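Local coordinates for glycosyl hydrolase family 62 protein (Coprinopsis cinerea, PDB 5B6T) that probably hydrolyses alpha-L-arabinofuranosyl side groups from arabinoxylan, as a family 62 alpha-L-arabinofuranosidase, at residues A[85-90]-A[96-101]. Sequence-based numbering, arbitrary orientation.
Sequences QVFYFA and YLVYQN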
loop_
_atom_site.group_PDB
_atom_site.type_symbol
_atom_site.label_atom_id
_atom_site.label_comp_id
_atom_site.label_asym_id
_atom_site.label_seq_id
_atom_site.Cartn_x
_atom_site.Cartn_y
_atom_site.Cartn_z
ATOM N N GLN A 85 -1.234 -5.591 -3.120
ATOM C CA GLN A 85 -0.066 -5.040 -3.791
ATOM C C GLN A 85 0.091 -5.802 -5.085
ATOM O O GLN A 85 0.272 -7.006 -5.046
ATOM C CB GLN A 85 1.214 -5.204 -2.962
ATOM C CG GLN A 85 2.426 -4.593 -3.667
ATOM C CD GLN A 85 3.738 -5.167 -3.200
ATOM O OE1 GLN A 85 3.819 -6.274 -2.691
ATOM N NE2 GLN A 85 4.795 -4.413 -3.438
ATOM N N VAL A 86 0.031 -5.114 -6.217
ATOM C CA VAL A 86 0.222 -5.742 -7.520
ATOM C C VAL A 86 1.595 -5.436 -8.109
ATOM O O VAL A 86 2.068 -4.307 -8.029
ATOM C CB VAL A 86 -0.897 -5.340 -8.537
ATOM C CG1 VAL A 86 -0.850 -3.856 -8.901
ATOM C CG2 VAL A 86 -0.811 -6.201 -9.801
ATOM N N PHE A 87 2.203 -6.417 -8.758
ATOM C CA PHE A 87 3.474 -6.205 -9.476
ATOM C C PHE A 87 3.692 -7.360 -10.435
ATOM O O PHE A 87 3.097 -8.429 -10.275
ATOM C CB PHE A 87 4.710 -6.071 -8.540
ATOM C CG PHE A 87 4.909 -7.238 -7.620
ATOM C CD1 PHE A 87 5.722 -8.307 -7.992
ATOM C CD2 PHE A 87 4.336 -7.261 -6.348
ATOM C CE1 PHE A 87 5.890 -9.394 -7.159
ATOM C CE2 PHE A 87 4.508 -8.365 -5.517
ATOM C CZ PHE A 87 5.322 -9.396 -5.910
ATOM N N TYR A 88 4.559 -7.146 -11.412
ATOM C CA TYR A 88 4.871 -8.162 -12.400
ATOM C C TYR A 88 6.165 -8.811 -12.003
ATOM O O TYR A 88 7.212 -8.130 -11.918
ATOM C CB TYR A 88 5.006 -7.506 -13.775
ATOM C CG TYR A 88 5.285 -8.436 -14.916
ATOM C CD1 TYR A 88 4.303 -9.301 -15.402
ATOM C CD2 TYR A 88 6.485 -8.379 -15.570
ATOM C CE1 TYR A 88 4.551 -10.138 -16.478
ATOM C CE2 TYR A 88 6.747 -9.206 -16.643
ATOM C CZ TYR A 88 5.780 -10.081 -17.091
ATOM O OH TYR A 88 6.035 -10.871 -18.210
ATOM N N PHE A 89 6.125 -10.113 -11.755
ATOM C CA PHE A 89 7.334 -10.855 -11.394
ATOM C C PHE A 89 7.949 -11.371 -12.679
ATOM O O PHE A 89 7.589 -12.441 -13.202
ATOM C CB PHE A 89 7.054 -11.994 -10.413
ATOM C CG PHE A 89 8.301 -12.584 -9.830
ATOM C CD1 PHE A 89 9.022 -11.883 -8.886
ATOM C CD2 PHE A 89 8.799 -13.805 -10.273
ATOM C CE1 PHE A 89 10.190 -12.381 -8.368
ATOM C CE2 PHE A 89 9.969 -14.325 -9.744
ATOM C CZ PHE A 89 10.669 -13.619 -8.805
ATOM N N ALA A 90 8.850 -10.566 -13.220
ATOM C CA ALA A 90 9.335 -10.764 -14.590
ATOM C C ALA A 90 9.959 -12.135 -14.840
ATOM O O ALA A 90 9.713 -12.722 -15.907
ATOM C CB ALA A 90 10.273 -9.635 -14.964
ATOM N N TYR A 96 1.745 -10.845 -9.781
ATOM C CA TYR A 96 1.400 -11.237 -8.421
ATOM C C TYR A 96 0.510 -10.185 -7.816
ATOM O O TYR A 96 0.697 -8.967 -8.078
ATOM C CB TYR A 96 2.651 -11.437 -7.540
ATOM C CG TYR A 96 3.310 -12.773 -7.703
ATOM C CD1 TYR A 96 4.002 -13.095 -8.849
ATOM C CD2 TYR A 96 3.227 -13.733 -6.700
ATOM C CE1 TYR A 96 4.576 -14.355 -9.020
ATOM C CE2 TYR A 96 3.791 -14.974 -6.858
ATOM C CZ TYR A 96 4.462 -15.285 -8.006
ATOM O OH TYR A 96 5.033 -16.541 -8.167
ATOM N N LEU A 97 -0.429 -10.644 -6.992
ATOM C CA LEU A 97 -1.269 -9.793 -6.144
ATOM C C LEU A 97 -1.087 -10.334 -4.717
ATOM O O LEU A 97 -1.486 -11.475 -4.431
ATOM C CB LEU A 97 -2.740 -9.886 -6.563
ATOM C CG LEU A 97 -3.663 -8.842 -5.944
ATOM C CD1 LEU A 97 -3.329 -7.418 -6.425
ATOM C CD2 LEU A 97 -5.136 -9.163 -6.213
ATOM N N VAL A 98 -0.403 -9.537 -3.906
ATOM C CA VAL A 98 -0.065 -9.837 -2.538
ATOM C C VAL A 98 -1.089 -9.151 -1.645
ATOM O O VAL A 98 -1.516 -8.026 -1.931
ATOM C CB VAL A 98 1.375 -9.373 -2.238
ATOM C CG1 VAL A 98 1.683 -9.399 -0.745
ATOM C CG2 VAL A 98 2.344 -10.233 -2.998
ATOM N N TYR A 99 -1.527 -9.836 -0.601
ATOM C CA TYR A 99 -2.563 -9.316 0.312
ATOM C C TYR A 99 -2.573 -10.173 1.584
ATOM O O TYR A 99 -1.782 -11.136 1.703
ATOM C CB TYR A 99 -3.955 -9.322 -0.364
ATOM C CG TYR A 99 -4.303 -10.670 -0.980
ATOM C CD1 TYR A 99 -3.975 -10.950 -2.291
ATOM C CD2 TYR A 99 -5.010 -11.637 -0.267
ATOM C CE1 TYR A 99 -4.262 -12.165 -2.861
ATOM C CE2 TYR A 99 -5.324 -12.858 -0.841
ATOM C CZ TYR A 99 -4.962 -13.116 -2.153
ATOM O OH TYR A 99 -5.232 -14.340 -2.746
ATOM N N GLN A 100 -3.462 -9.826 2.510
ATOM C CA GLN A 100 -3.590 -10.607 3.751
ATOM C C GLN A 100 -4.933 -11.320 3.771
ATOM O O GLN A 100 -5.945 -10.824 3.261
ATOM C CB GLN A 100 -3.469 -9.684 4.966
ATOM C CG GLN A 100 -4.650 -8.736 5.143
ATOM C CD GLN A 100 -4.284 -7.327 5.559
ATOM O OE1 GLN A 100 -3.240 -6.802 5.213
ATOM N NE2 GLN A 100 -5.157 -6.709 6.301
ATOM N N ASN A 101 -4.935 -12.504 4.359
ATOM C CA ASN A 101 -6.134 -13.295 4.534
ATOM C C ASN A 101 -6.175 -13.915 5.931
ATOM O O ASN A 101 -6.898 -14.903 6.138
ATOM C CB ASN A 101 -6.220 -14.399 3.471
ATOM C CG ASN A 101 -5.182 -15.482 3.661
ATOM O OD1 ASN A 101 -4.174 -15.297 4.356
ATOM N ND2 ASN A 101 -5.420 -16.620 3.013
#
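Phe87 and Tyr96 form a hydrogen-bonded pair in the antiparallel hairpin that opens one four-stranded blade of the five-bladed beta-propeller of this family. Tyr96 N donates to Phe87 O at 2.8 Å in an almost linear bond, and Phe87 N returns one to Tyr96 O at 3.0 Å. Two residues further from the turn, Gln85 and Val98 repeat the pattern, but the bond from Gln85 N to Val98 O is short, 2.7 Å, and bent to 138° at the hydrogen. Between these pairs, Val86 CA makes a CA-H...O contact with Tyr96 O, and Leu97 CA one with Gln85 O.

Apolar contacts split between the two faces. On one, Leu97 CD1 meets Val86 CB at 3.8 Å. On the other, the Phe87 ring reaches across the hairpin because its CG sits between backbone N and carbonyl carbon (chi1 57°). Tyr96 CB lies over one face of this ring, toward its rim, in a CH-pi contact, 4.0 Å from the centroid, while Val98 CG2 touches CE2. The Phe87 and Tyr96 rings are almost parallel yet slid apart, with little overlap. Phe89 sets its CB against Tyr96 CD1 at 3.6 Å, the two rings oblique with planes at 73°, and Phe87, Phe89 and Tyr96 form an aromatic cluster. A leucine in place of Phe87 would probably leave Tyr96 CB without its aromatic face and open a gap beside Val98.

Among polar ends, Gln85 OE1 accepts from Val146 N of the neighbouring blade, and Tyr96 OH bonds Gln92 in the turn. Backbone bonds thus set the register, while the side bearing Gln85, Phe87 and Val98 packs against strand 142-148, with the Gln85 side chain about 6 Å from the bound calcium ion.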